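Local structure of glycogen synthase (Cyanobacterium sp. CLg1, 6GNF) at residues L298-W310 against V523-I535. The protein is a bacterial glycogen synthase of the starch synthase family, built as a two-domain GT-B glycosyltransferase fold. Sequence-based numbering, arbitrary orientation.
Sequences LTGITNGTKIETW and VSWKKPAAKYVDI. With AC1 (4,6-dideoxy-4-{[(1S,4R,5S,6S)-4,5,6-trihydroxy-3-(hydroxymethyl)cyclohex-2-en-1-yl]amino}-alpha-D-glucopyranose), chain D.
The indole of W525 lies flat against the bare main chain of G304, whose CA sits almost on the normal of the six-membered ring, 4.0 Å from its centroid, in a CH-pi contact over the face. Glycine suits this place because a CB here would run into the backbone of V523-W525, and its absence lets the two chains close in. Just beyond it, T305 N donates to V523 O at 2.9 Å, a bond bent at the hydrogen (130°), while S524 CA points a nearly straight CH at T305 O. T305 turns its OG1 anti to the backbone N (chi1 -174°), which leaves the methyl CG2 alongside CG2 of V523. S524 OG accepts a weak capping bond from K526 N and is also bonded to D522, as suits a small polar residue just ahead of the turn that leads into helix 526-540.

Toward strand 298-300, I301 plugs the groove between P528, Y532 and I535. Its CD1 stands over the centre of the Y532 ring, 3.8 Å from the centroid, and meets I535 CD1 tip to tip; CG2, the other branch, packs on P528 CB at 3.7 Å. The branched, apolar side chain can thus meet several residues of the helix face at once. Beyond the ring, Y532 OH donates to a water that gives its own hydrogens to I301 O and N303 OD1 (2.6 Å). That bond helps fix the amide's rotation, and N303 ND2 donates to AC1 O6B at 2.8 Å; D171 and H201 also bind AC1. The C-terminal helix 526-540 thus packs directly, and through one water, against a glycan-pocket loop that follows the edge strand of the N-terminal Rossmann-like sheet, a crossing back onto the N-terminal domain characteristic of GT-B glycosyltransferases.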
loop_
_atom_site.group_PDB
_atom_site.type_symbol
_atom_site.label_atom_id
_atom_site.label_comp_id
_atom_site.label_asym_id
_atom_site.label_seq_id
_atom_site.Cartn_x
_atom_site.Cartn_y
_atom_site.Cartn_z
ATOM N N LEU A 298 3.983 -12.442 -14.307
ATOM C CA LEU A 298 3.385 -11.615 -13.275
ATOM C C LEU A 298 1.936 -11.325 -13.649
ATOM O O LEU A 298 1.668 -10.769 -14.700
ATOM C CB LEU A 298 4.170 -10.302 -13.139
ATOM C CG LEU A 298 3.692 -9.277 -12.107
ATOM C CD1 LEU A 298 3.782 -9.846 -10.696
ATOM C CD2 LEU A 298 4.516 -8.008 -12.212
ATOM N N THR A 299 1.003 -11.720 -12.784
ATOM C CA THR A 299 -0.432 -11.501 -12.984
ATOM C C THR A 299 -0.936 -10.490 -11.966
ATOM O O THR A 299 -0.513 -10.507 -10.808
ATOM C CB THR A 299 -1.222 -12.806 -12.758
ATOM O OG1 THR A 299 -0.742 -13.803 -13.648
ATOM C CG2 THR A 299 -2.705 -12.615 -13.000
ATOM N N GLY A 300 -1.879 -9.652 -12.393
ATOM C CA GLY A 300 -2.468 -8.635 -11.545
ATOM C C GLY A 300 -3.907 -8.947 -11.185
ATOM O O GLY A 300 -4.676 -9.439 -12.012
ATOM N N ILE A 301 -4.263 -8.651 -9.937
ATOM C CA ILE A 301 -5.637 -8.743 -9.453
ATOM C C ILE A 301 -5.951 -7.450 -8.720
ATOM O O ILE A 301 -5.309 -7.134 -7.729
ATOM C CB ILE A 301 -5.821 -9.925 -8.480
ATOM C CG1 ILE A 301 -5.510 -11.242 -9.187
ATOM C CG2 ILE A 301 -7.243 -9.945 -7.936
ATOM C CD1 ILE A 301 -5.475 -12.432 -8.255
ATOM N N THR A 302 -6.941 -6.714 -9.210
ATOM C CA THR A 302 -7.304 -5.421 -8.640
ATOM C C THR A 302 -7.775 -5.558 -7.198
ATOM O O THR A 302 -8.682 -6.337 -6.922
ATOM C CB THR A 302 -8.420 -4.766 -9.479
ATOM O OG1 THR A 302 -7.953 -4.579 -10.817
ATOM C CG2 THR A 302 -8.835 -3.414 -8.916
ATOM N N ASN A 303 -7.198 -4.759 -6.298
ATOM C CA ASN A 303 -7.603 -4.770 -4.894
ATOM C C ASN A 303 -9.070 -4.410 -4.762
ATOM O O ASN A 303 -9.563 -3.555 -5.492
ATOM C CB ASN A 303 -6.822 -3.745 -4.059
ATOM C CG ASN A 303 -5.387 -4.145 -3.799
ATOM O OD1 ASN A 303 -5.026 -5.328 -3.849
ATOM N ND2 ASN A 303 -4.557 -3.153 -3.493
ATOM N N GLY A 304 -9.746 -5.054 -3.818
ATOM C CA GLY A 304 -11.019 -4.577 -3.322
ATOM C C GLY A 304 -10.777 -3.833 -2.028
ATOM O O GLY A 304 -9.644 -3.424 -1.717
ATOM N N THR A 305 -11.845 -3.642 -1.270
ATOM C CA THR A 305 -11.765 -2.956 0.002
ATOM C C THR A 305 -12.911 -3.388 0.924
ATOM O O THR A 305 -13.944 -3.868 0.469
ATOM C CB THR A 305 -11.804 -1.441 -0.220
ATOM O OG1 THR A 305 -11.587 -0.769 1.023
ATOM C CG2 THR A 305 -13.143 -1.001 -0.802
ATOM N N LYS A 306 -12.692 -3.254 2.225
ATOM C CA LYS A 306 -13.733 -3.513 3.208
ATOM C C LYS A 306 -14.728 -2.383 3.213
ATOM O O LYS A 306 -14.364 -1.230 3.034
ATOM C CB LYS A 306 -13.159 -3.644 4.618
ATOM C CG LYS A 306 -12.653 -5.020 4.949
ATOM C CD LYS A 306 -11.972 -5.041 6.308
ATOM C CE LYS A 306 -12.967 -4.860 7.425
ATOM N NZ LYS A 306 -12.415 -5.300 8.720
ATOM N N ILE A 307 -15.967 -2.730 3.543
ATOM C CA ILE A 307 -17.063 -1.788 3.510
ATOM C C ILE A 307 -17.331 -1.220 4.906
ATOM O O ILE A 307 -17.739 -0.068 5.016
ATOM C CB ILE A 307 -18.312 -2.468 2.891
ATOM C CG1 ILE A 307 -18.026 -2.871 1.429
ATOM C CG2 ILE A 307 -19.540 -1.594 3.049
ATOM C CD1 ILE A 307 -19.030 -3.855 0.862
ATOM N N GLU A 308 -17.063 -1.992 5.953
ATOM C CA GLU A 308 -17.399 -1.630 7.337
ATOM C C GLU A 308 -17.113 -0.180 7.764
ATOM O O GLU A 308 -18.027 0.518 8.199
ATOM C CB GLU A 308 -16.723 -2.581 8.316
ATOM C CG GLU A 308 -17.366 -3.963 8.387
ATOM C CD GLU A 308 -16.420 -5.027 8.905
ATOM O OE1 GLU A 308 -16.235 -6.044 8.199
ATOM O OE2 GLU A 308 -15.864 -4.842 10.009
ATOM N N THR A 309 -15.858 0.246 7.718
ATOM C CA THR A 309 -15.503 1.601 8.142
ATOM C C THR A 309 -15.889 2.655 7.098
ATOM O O THR A 309 -16.291 3.763 7.459
ATOM C CB THR A 309 -13.984 1.727 8.422
ATOM O OG1 THR A 309 -13.583 0.721 9.359
ATOM C CG2 THR A 309 -13.633 3.113 8.981
ATOM N N TRP A 310 -15.754 2.302 5.816
ATOM C CA TRP A 310 -15.937 3.243 4.716
ATOM C C TRP A 310 -17.208 2.975 3.907
ATOM O O TRP A 310 -17.186 2.225 2.925
ATOM C CB TRP A 310 -14.717 3.210 3.789
ATOM C CG TRP A 310 -13.481 3.729 4.433
ATOM C CD1 TRP A 310 -12.542 3.000 5.098
ATOM C CD2 TRP A 310 -13.050 5.093 4.494
ATOM N NE1 TRP A 310 -11.549 3.824 5.564
ATOM C CE2 TRP A 310 -11.837 5.114 5.208
ATOM C CE3 TRP A 310 -13.574 6.298 4.018
ATOM C CZ2 TRP A 310 -11.132 6.291 5.452
ATOM C CZ3 TRP A 310 -12.873 7.475 4.262
ATOM C CH2 TRP A 310 -11.666 7.460 4.972
ATOM N N VAL A 523 -16.908 -2.747 -5.123
ATOM C CA VAL A 523 -15.460 -2.727 -4.945
ATOM C C VAL A 523 -15.037 -3.547 -3.714
ATOM O O VAL A 523 -13.996 -3.287 -3.116
ATOM C CB VAL A 523 -14.927 -1.275 -4.841
ATOM C CG1 VAL A 523 -15.071 -0.563 -6.171
ATOM C CG2 VAL A 523 -15.641 -0.485 -3.753
ATOM N N SER A 524 -15.878 -4.500 -3.311
ATOM C CA SER A 524 -15.568 -5.360 -2.170
ATOM C C SER A 524 -14.523 -6.398 -2.554
ATOM O O SER A 524 -14.136 -6.501 -3.731
ATOM C CB SER A 524 -16.819 -6.067 -1.676
ATOM O OG SER A 524 -17.254 -7.014 -2.632
ATOM N N TRP A 525 -14.069 -7.164 -1.558
ATOM C CA TRP A 525 -13.074 -8.210 -1.776
ATOM C C TRP A 525 -13.631 -9.488 -2.414
ATOM O O TRP A 525 -12.873 -10.369 -2.791
ATOM C CB TRP A 525 -12.364 -8.540 -0.462
ATOM C CG TRP A 525 -11.263 -7.603 -0.178
ATOM C CD1 TRP A 525 -11.238 -6.628 0.771
ATOM C CD2 TRP A 525 -10.022 -7.515 -0.879
ATOM N NE1 TRP A 525 -10.045 -5.944 0.715
ATOM C CE2 TRP A 525 -9.280 -6.469 -0.288
ATOM C CE3 TRP A 525 -9.459 -8.224 -1.941
ATOM C CZ2 TRP A 525 -8.013 -6.110 -0.728
ATOM C CZ3 TRP A 525 -8.191 -7.873 -2.376
ATOM C CH2 TRP A 525 -7.482 -6.821 -1.770
ATOM N N LYS A 526 -14.948 -9.582 -2.534
ATOM C CA LYS A 526 -15.630 -10.794 -2.996
ATOM C C LYS A 526 -15.064 -11.363 -4.306
ATOM O O LYS A 526 -14.568 -12.491 -4.328
ATOM C CB LYS A 526 -17.124 -10.494 -3.126
ATOM C CG LYS A 526 -18.062 -11.690 -3.077
ATOM C CD LYS A 526 -19.416 -11.270 -2.490
ATOM C CE LYS A 526 -20.597 -11.695 -3.349
ATOM N NZ LYS A 526 -20.689 -13.172 -3.511
ATOM N N LYS A 527 -15.093 -10.568 -5.374
ATOM C CA LYS A 527 -14.606 -11.009 -6.689
ATOM C C LYS A 527 -13.095 -11.209 -6.775
ATOM O O LYS A 527 -12.655 -12.185 -7.379
ATOM C CB LYS A 527 -15.039 -10.036 -7.787
ATOM C CG LYS A 527 -16.523 -10.077 -8.089
ATOM C CD LYS A 527 -16.938 -8.877 -8.922
ATOM C CE LYS A 527 -18.446 -8.686 -8.931
ATOM N NZ LYS A 527 -19.138 -9.747 -9.714
ATOM N N PRO A 528 -12.307 -10.241 -6.281
ATOM C CA PRO A 528 -10.868 -10.479 -6.342
ATOM C C PRO A 528 -10.407 -11.650 -5.472
ATOM O O PRO A 528 -9.548 -12.418 -5.906
ATOM C CB PRO A 528 -10.256 -9.152 -5.873
ATOM C CG PRO A 528 -11.366 -8.383 -5.269
ATOM C CD PRO A 528 -12.617 -8.849 -5.935
ATOM N N ALA A 529 -11.009 -11.828 -4.300
ATOM C CA ALA A 529 -10.645 -12.954 -3.424
ATOM C C ALA A 529 -10.850 -14.267 -4.161
ATOM O O ALA A 529 -10.026 -15.175 -4.070
ATOM C CB ALA A 529 -11.471 -12.944 -2.153
ATOM N N ALA A 530 -11.961 -14.359 -4.881
ATOM C CA ALA A 530 -12.265 -15.541 -5.687
ATOM C C ALA A 530 -11.182 -15.821 -6.736
ATOM O O ALA A 530 -10.882 -16.973 -7.022
ATOM C CB ALA A 530 -13.623 -15.387 -6.349
ATOM N N LYS A 531 -10.593 -14.766 -7.297
ATOM C CA LYS A 531 -9.500 -14.922 -8.247
ATOM C C LYS A 531 -8.240 -15.428 -7.570
ATOM O O LYS A 531 -7.532 -16.243 -8.141
ATOM C CB LYS A 531 -9.176 -13.611 -8.938
ATOM C CG LYS A 531 -10.224 -13.127 -9.910
ATOM C CD LYS A 531 -9.720 -11.845 -10.554
ATOM C CE LYS A 531 -10.836 -11.026 -11.154
ATOM N NZ LYS A 531 -11.420 -11.736 -12.319
ATOM N N TYR A 532 -7.943 -14.917 -6.374
ATOM C CA TYR A 532 -6.825 -15.444 -5.583
ATOM C C TYR A 532 -7.015 -16.942 -5.308
ATOM O O TYR A 532 -6.094 -17.747 -5.489
ATOM C CB TYR A 532 -6.670 -14.678 -4.260
ATOM C CG TYR A 532 -5.930 -13.364 -4.371
ATOM C CD1 TYR A 532 -4.543 -13.316 -4.288
ATOM C CD2 TYR A 532 -6.614 -12.164 -4.537
ATOM C CE1 TYR A 532 -3.863 -12.111 -4.386
ATOM C CE2 TYR A 532 -5.946 -10.958 -4.631
ATOM C CZ TYR A 532 -4.577 -10.929 -4.557
ATOM O OH TYR A 532 -3.955 -9.694 -4.657
ATOM N N VAL A 533 -8.225 -17.326 -4.921
ATOM C CA VAL A 533 -8.524 -18.727 -4.626
ATOM C C VAL A 533 -8.243 -19.597 -5.846
ATOM O O VAL A 533 -7.674 -20.673 -5.715
ATOM C CB VAL A 533 -9.987 -18.925 -4.162
ATOM C CG1 VAL A 533 -10.365 -20.397 -4.129
ATOM C CG2 VAL A 533 -10.191 -18.316 -2.788
ATOM N N ASP A 534 -8.649 -19.143 -7.031
ATOM C CA ASP A 534 -8.371 -19.892 -8.270
ATOM C C ASP A 534 -6.889 -20.105 -8.507
ATOM O O ASP A 534 -6.462 -21.211 -8.823
ATOM C CB ASP A 534 -8.970 -19.194 -9.485
ATOM C CG ASP A 534 -10.473 -19.388 -9.579
ATOM O OD1 ASP A 534 -11.034 -20.073 -8.691
ATOM O OD2 ASP A 534 -11.097 -18.869 -10.535
ATOM N N ILE A 535 -6.115 -19.036 -8.369
ATOM C CA ILE A 535 -4.668 -19.124 -8.499
ATOM C C ILE A 535 -4.080 -20.060 -7.448
ATOM O O ILE A 535 -3.273 -20.922 -7.793
ATOM C CB ILE A 535 -4.026 -17.723 -8.464
ATOM C CG1 ILE A 535 -4.214 -17.066 -9.833
ATOM C CG2 ILE A 535 -2.541 -17.797 -8.138
ATOM C CD1 ILE A 535 -4.148 -15.563 -9.813
HETATM C C1 AC1 D . 4.745 0.523 2.039
HETATM O O2 AC1 D . 5.500 -1.491 0.896
HETATM C C2 AC1 D . 4.354 -0.651 1.140
HETATM C C4A AC1 D . -1.367 0.029 -3.422
HETATM C C3 AC1 D . 3.740 -0.178 -0.179
HETATM O O3 AC1 D . 3.247 -1.339 -0.854
HETATM C C4 AC1 D . 2.615 0.856 0.051
HETATM N N4A AC1 D . 1.967 1.355 -1.185
HETATM C C5 AC1 D . 3.222 1.999 0.879
HETATM O O5 AC1 D . 3.685 1.486 2.134
HETATM C C6 AC1 D . 2.234 3.114 1.180
HETATM C C1B AC1 D . 1.313 0.527 -2.202
HETATM C C2B AC1 D . 0.789 1.305 -3.445
HETATM O O2B AC1 D . 1.174 2.676 -3.468
HETATM C C3B AC1 D . -0.711 1.364 -3.622
HETATM O O3B AC1 D . -1.008 1.784 -4.953
HETATM O O4 AC1 D . -2.778 0.272 -3.410
HETATM C C5B AC1 D . -0.921 -0.597 -2.126
HETATM C C7B AC1 D . 0.249 -0.334 -1.566
HETATM C C6B AC1 D . -1.823 -1.597 -1.473
HETATM O O6B AC1 D . -2.023 -2.651 -2.416
HETATM O O HOH W 1 -5.522 -7.569 -5.118
#